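Local coordinates for resiniferatoxin-binding, phosphotriesterase-related protein (Rhodobacter sphaeroides 2.4.1, PDB 3K2G) that binds two zinc ions in a TIM barrel of the phosphotriesterase family and is probably a metal-dependent hydrolase of phosphoric esters, at residues 34-39 with 103-108; 111-116 with 129-134. One frame throughout, in Å; residues are numbered along the deposited sequence.

Contact 1 (34-39 with 103-108); sequences HEHLQN and IVDPTC. With ZN (zinc ion), chain I.
Thr107 OG1 lies between His36 and Asp105 and joins them. It takes the N-H of His36 ND1 at 2.6 Å, nearly straight (173°) and in the plane of the imidazole. The same hydroxyl gives its proton to Asp105 OD1, on the syn lone pair of that oxygen. OD1 also accepts from Thr107 N at 2.8 Å, which closes an Asx turn where strand 102-105 runs out. Two bonds therefore hold OD1, and the turn sets the hydroxyl at the ring edge, facing the N-H of ND1. With ND1 used as a donor, NE2 is left to the metal, and it binds zinc at 2.2 Å. With CG anti to the backbone N (chi1 -172°), the Asp105 carboxylate comes up to segment 34-39, where Leu37 N meets OD2 from above the carboxylate plane (2.8 Å); a water donates both to OD2 and to Gln38 O. This is the His-X-His motif that follows the first strand of the phosphotriesterase barrel: His34 NE2 binds the same zinc, while Glu177, Asp304 and a water complete the site. Glu177 also bridges to the second zinc. Pro106 CG sits over the centre of one face of the His34 ring, 3.6 Å from its centroid, a CH-pi contact in which the two side chains cross at about a right angle. Next to it one backbone bond crosses, Glu35 N giving to Val104 O at 3.1 Å, and Glu35 O receives a CA-H...O contact from Asp105 CA. Glu35 CB and CG lie across Ile103 CG2, whereas its carboxylate turns off to Ser302, His303 and Val305. Leu37 CD2 approaches Ile103 CD1 at 4.4 Å beside helices 85-97 and 115-125.

Contact 2 (111-116 with 129-134); sequences IGRDPV and VVMGAG
Arg113 and Met131, the latter a selenomethionine, cross at about a right angle, the aliphatic part of the arginine passing the selenoether chain. Arg113 CD comes within 3.8 Å of Met131 CG, and Arg113 CG lies near the selenium as well. The arginine chain is extended as far as CD, then bends at chi3 (59°), which turns NE off that line. Beyond the bend the guanidinium meets segment 129-134 with its edge: NH1 gives a hydrogen bond to Gly132 O, 3.0 Å long, with an N-H...O angle of 162°. The acceptor is only 3° out of the guanidinium plane, and the donor lies in the carbonyl plane on a lone pair of that oxygen. Ala133 CB touches the same edge, 3.2 Å from Arg113 NH1. The other terminal nitrogen, NH2, forms a salt bridge with Glu160 of helix 150-162, so the charged end spans the carbonyl and a carboxylate. The selenium of Met131 packs obliquely against Pro115, 3.6 Å from its CB, and the bend at the end of the chain puts CE near that same atom. Thr168 borders Pro115, and Thr165 reaches both Arg113 and Met131. Pro115 is the first residue of helix 115-125. Just before it, Asp114 takes the N-cap position and accepts a weak bond from Val116 N; its OD1 also receives Lys117 N. The contact belongs to the right-handed beta-alpha-beta crossover of a TIM barrel, the start of helix 115-125 and the arginine before it lying over the end of strand 128-131, where Leu118 of that helix also touches Met131.

In the fold
Contacts 1 and 2 share one parallel sheet: strands 102-105 and 128-131 are neighbours, paired through Asp105 N to Val130 O and Ile103 O to Val130 N. Contact 1 is wholly buried near the middle of the chain and rich in polar groups, two histidines on a zinc ion with a hydroxyl and a carboxylate behind one of them. Contact 2 lies farther out, on the side where helix 115-125 covers the sheet; it is smaller, pairs an apolar selenium-proline contact with one arginine bond, and is also largely buried, though Arg113 is partly exposed. The two also meet beyond the strands, Thr107 O packing on Arg113 CB and Cys108 CB on Gly134 O, while Ile111 lines the pocket of the bound dithiol.

Contact 1 (34-39 with 103-108)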
loop_
_atom_site.group_PDB
_atom_site.type_symbol
_atom_site.label_atom_id
_atom_site.label_comp_id
_atom_site.label_asym_id
_atom_site.label_seq_id
_atom_site.Cartn_x
_atom_site.Cartn_y
_atom_site.Cartn_z
ATOM N N HIS B 34 31.329 -3.622 -3.731
ATOM C CA HIS B 34 31.313 -2.874 -4.975
ATOM C C HIS B 34 31.774 -1.431 -4.830
ATOM O O HIS B 34 30.990 -0.547 -4.480
ATOM C CB HIS B 34 29.891 -2.939 -5.543
ATOM C CG HIS B 34 29.760 -2.413 -6.935
ATOM N ND1 HIS B 34 29.169 -3.139 -7.944
ATOM C CD2 HIS B 34 30.099 -1.218 -7.476
ATOM C CE1 HIS B 34 29.147 -2.415 -9.050
ATOM N NE2 HIS B 34 29.703 -1.246 -8.791
ATOM N N GLU B 35 33.048 -1.202 -5.121
ATOM C CA GLU B 35 33.629 0.137 -5.031
ATOM C C GLU B 35 34.643 0.344 -6.146
ATOM O O GLU B 35 35.294 -0.605 -6.587
ATOM C CB GLU B 35 34.363 0.321 -3.701
ATOM C CG GLU B 35 33.560 0.014 -2.454
ATOM C CD GLU B 35 32.390 0.963 -2.249
ATOM O OE1 GLU B 35 32.476 2.129 -2.691
ATOM O OE2 GLU B 35 31.387 0.541 -1.631
ATOM N N HIS B 36 34.774 1.584 -6.609
ATOM C CA HIS B 36 35.759 1.887 -7.634
ATOM C C HIS B 36 36.816 2.715 -6.925
ATOM O O HIS B 36 36.494 3.722 -6.288
ATOM C CB HIS B 36 35.125 2.679 -8.771
ATOM C CG HIS B 36 34.059 1.924 -9.494
ATOM N ND1 HIS B 36 34.339 0.980 -10.457
ATOM C CD2 HIS B 36 32.713 1.927 -9.348
ATOM C CE1 HIS B 36 33.213 0.431 -10.871
ATOM N NE2 HIS B 36 32.212 0.987 -10.213
ATOM N N LEU B 37 38.071 2.278 -7.016
ATOM C CA LEU B 37 39.166 2.981 -6.360
ATOM C C LEU B 37 39.818 3.985 -7.297
ATOM O O LEU B 37 40.369 4.992 -6.859
ATOM C CB LEU B 37 40.187 1.968 -5.848
ATOM C CG LEU B 37 39.519 0.955 -4.911
ATOM C CD1 LEU B 37 40.554 0.008 -4.336
ATOM C CD2 LEU B 37 38.796 1.699 -3.798
ATOM N N GLN B 38 39.732 3.687 -8.587
ATOM C CA GLN B 38 40.262 4.519 -9.663
ATOM C C GLN B 38 39.407 4.170 -10.878
ATOM O O GLN B 38 39.070 3.008 -11.072
ATOM C CB GLN B 38 41.720 4.153 -9.971
ATOM C CG GLN B 38 42.745 4.517 -8.907
ATOM C CD GLN B 38 42.956 6.013 -8.792
ATOM O OE1 GLN B 38 42.236 6.701 -8.066
ATOM N NE2 GLN B 38 43.934 6.528 -9.525
ATOM N N ASN B 39 39.046 5.152 -11.693
ATOM C CA ASN B 39 38.251 4.856 -12.880
ATOM C C ASN B 39 38.191 6.046 -13.823
ATOM O O ASN B 39 38.748 7.105 -13.542
ATOM C CB ASN B 39 36.825 4.438 -12.493
ATOM C CG ASN B 39 35.989 5.601 -11.986
ATOM O OD1 ASN B 39 36.485 6.718 -11.831
ATOM N ND2 ASN B 39 34.714 5.338 -11.715
ATOM N N ILE B 103 38.057 -4.896 -0.112
ATOM C CA ILE B 103 37.254 -4.148 -1.073
ATOM C C ILE B 103 37.264 -4.849 -2.430
ATOM O O ILE B 103 38.312 -5.294 -2.904
ATOM C CB ILE B 103 37.766 -2.710 -1.278
ATOM C CG1 ILE B 103 37.603 -1.906 0.013
ATOM C CG2 ILE B 103 36.974 -2.042 -2.408
ATOM C CD1 ILE B 103 38.115 -0.483 -0.083
ATOM N N VAL B 104 36.091 -4.961 -3.043
ATOM C CA VAL B 104 35.962 -5.575 -4.356
ATOM C C VAL B 104 35.791 -4.442 -5.364
ATOM O O VAL B 104 34.816 -3.688 -5.307
ATOM C CB VAL B 104 34.730 -6.519 -4.440
ATOM C CG1 VAL B 104 34.635 -7.132 -5.837
ATOM C CG2 VAL B 104 34.843 -7.624 -3.388
ATOM N N ASP B 105 36.751 -4.313 -6.274
ATOM C CA ASP B 105 36.699 -3.266 -7.281
ATOM C C ASP B 105 36.333 -3.878 -8.628
ATOM O O ASP B 105 37.156 -4.527 -9.275
ATOM C CB ASP B 105 38.049 -2.558 -7.387
ATOM C CG ASP B 105 37.989 -1.335 -8.282
ATOM O OD1 ASP B 105 37.303 -1.398 -9.323
ATOM O OD2 ASP B 105 38.629 -0.320 -7.944
ATOM N N PRO B 106 35.090 -3.665 -9.068
ATOM C CA PRO B 106 34.599 -4.199 -10.340
ATOM C C PRO B 106 34.899 -3.346 -11.569
ATOM O O PRO B 106 34.266 -3.525 -12.613
ATOM C CB PRO B 106 33.105 -4.336 -10.083
ATOM C CG PRO B 106 32.827 -3.105 -9.263
ATOM C CD PRO B 106 33.987 -3.074 -8.287
ATOM N N THR B 107 35.849 -2.421 -11.452
ATOM C CA THR B 107 36.202 -1.577 -12.591
ATOM C C THR B 107 36.766 -2.504 -13.666
ATOM O O THR B 107 37.745 -3.208 -13.432
ATOM C CB THR B 107 37.277 -0.516 -12.217
ATOM O OG1 THR B 107 36.796 0.302 -11.144
ATOM C CG2 THR B 107 37.585 0.382 -13.415
ATOM N N CYS B 108 36.149 -2.516 -14.842
ATOM C CA CYS B 108 36.625 -3.397 -15.901
ATOM C C CYS B 108 37.139 -2.675 -17.142
ATOM O O CYS B 108 37.474 -1.490 -17.087
ATOM C CB CYS B 108 35.524 -4.398 -16.287
ATOM S SG CYS B 108 33.936 -3.678 -16.777
HETATM ZN ZN ZN I . 30.115 0.431 -10.216
HETATM O O HOH W 1 40.059 0.665 -10.000
HETATM O O HOH W 2 28.620 1.096 -11.298
#

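Contact 2 (111-116 with 129-134)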
loop_
_atom_site.group_PDB
_atom_site.type_symbol
_atom_site.label_atom_id
_atom_site.label_comp_id
_atom_site.label_asym_id
_atom_site.label_seq_id
_atom_site.Cartn_x
_atom_site.Cartn_y
_atom_site.Cartn_z
ATOM N N ILE B 111 36.489 1.246 -18.558
ATOM C CA ILE B 111 36.338 2.243 -17.500
ATOM C C ILE B 111 37.553 2.476 -16.601
ATOM O O ILE B 111 37.422 3.057 -15.526
ATOM C CB ILE B 111 35.103 1.947 -16.605
ATOM C CG1 ILE B 111 35.151 0.511 -16.077
ATOM C CG2 ILE B 111 33.826 2.206 -17.394
ATOM C CD1 ILE B 111 33.991 0.163 -15.141
ATOM N N GLY B 112 38.728 2.016 -17.029
ATOM C CA GLY B 112 39.941 2.263 -16.260
ATOM C C GLY B 112 40.526 1.253 -15.288
ATOM O O GLY B 112 41.156 1.649 -14.303
ATOM N N ARG B 113 40.353 -0.039 -15.543
ATOM C CA ARG B 113 40.903 -1.044 -14.637
ATOM C C ARG B 113 42.430 -0.976 -14.674
ATOM O O ARG B 113 43.025 -0.939 -15.750
ATOM C CB ARG B 113 40.431 -2.445 -15.040
ATOM C CG ARG B 113 40.929 -3.552 -14.117
ATOM C CD ARG B 113 40.525 -4.927 -14.622
ATOM N NE ARG B 113 41.048 -5.202 -15.958
ATOM C CZ ARG B 113 40.904 -6.363 -16.595
ATOM N NH1 ARG B 113 40.251 -7.363 -16.017
ATOM N NH2 ARG B 113 41.407 -6.522 -17.814
ATOM N N ASP B 114 43.056 -0.954 -13.502
ATOM C CA ASP B 114 44.511 -0.879 -13.413
ATOM C C ASP B 114 45.064 -1.661 -12.221
ATOM O O ASP B 114 45.068 -1.170 -11.092
ATOM C CB ASP B 114 44.953 0.581 -13.292
ATOM C CG ASP B 114 46.441 0.762 -13.530
ATOM O OD1 ASP B 114 47.237 -0.061 -13.027
ATOM O OD2 ASP B 114 46.813 1.737 -14.219
ATOM N N PRO B 115 45.560 -2.885 -12.463
ATOM C CA PRO B 115 46.112 -3.715 -11.387
ATOM C C PRO B 115 47.322 -3.109 -10.677
ATOM O O PRO B 115 47.569 -3.391 -9.505
ATOM C CB PRO B 115 46.442 -5.029 -12.097
ATOM C CG PRO B 115 46.716 -4.604 -13.499
ATOM C CD PRO B 115 45.636 -3.583 -13.756
ATOM N N VAL B 116 48.077 -2.278 -11.385
ATOM C CA VAL B 116 49.243 -1.651 -10.778
ATOM C C VAL B 116 48.797 -0.722 -9.654
ATOM O O VAL B 116 49.320 -0.779 -8.542
ATOM C CB VAL B 116 50.041 -0.832 -11.812
ATOM C CG1 VAL B 116 51.248 -0.201 -11.147
ATOM C CG2 VAL B 116 50.475 -1.730 -12.964
ATOM N N VAL B 129 42.358 -6.159 -1.827
ATOM C CA VAL B 129 41.593 -5.765 -3.004
ATOM C C VAL B 129 41.394 -6.881 -4.026
ATOM O O VAL B 129 42.357 -7.526 -4.460
ATOM C CB VAL B 129 42.266 -4.567 -3.719
ATOM C CG1 VAL B 129 41.531 -4.233 -5.008
ATOM C CG2 VAL B 129 42.281 -3.361 -2.794
ATOM N N VAL B 130 40.136 -7.097 -4.408
ATOM C CA VAL B 130 39.776 -8.103 -5.403
ATOM C C VAL B 130 39.471 -7.371 -6.710
ATOM O O VAL B 130 38.731 -6.384 -6.706
ATOM C CB VAL B 130 38.525 -8.901 -4.980
ATOM C CG1 VAL B 130 38.133 -9.859 -6.088
ATOM C CG2 VAL B 130 38.805 -9.668 -3.691
HETATM N N MSE B 131 40.031 -7.862 -7.817
HETATM C CA MSE B 131 39.857 -7.234 -9.130
HETATM C C MSE B 131 38.878 -7.936 -10.072
HETATM O O MSE B 131 38.868 -9.168 -10.184
HETATM C CB MSE B 131 41.223 -7.113 -9.808
HETATM C CG MSE B 131 41.220 -6.559 -11.233
HETATM SE SE MSE B 131 43.058 -6.222 -11.829
HETATM C CE MSE B 131 43.599 -8.097 -11.985
ATOM N N GLY B 132 38.059 -7.128 -10.745
ATOM C CA GLY B 132 37.078 -7.646 -11.678
ATOM C C GLY B 132 37.586 -7.734 -13.103
ATOM O O GLY B 132 38.774 -7.551 -13.367
ATOM N N ALA B 133 36.677 -8.017 -14.030
ATOM C CA ALA B 133 37.038 -8.159 -15.433
ATOM C C ALA B 133 35.822 -8.138 -16.356
ATOM O O ALA B 133 34.681 -8.081 -15.898
ATOM C CB ALA B 133 37.812 -9.453 -15.630
ATOM N N GLY B 134 36.079 -8.198 -17.658
ATOM C CA GLY B 134 35.001 -8.181 -18.630
ATOM C C GLY B 134 34.757 -6.802 -19.214
ATOM O O GLY B 134 35.524 -5.866 -18.972
#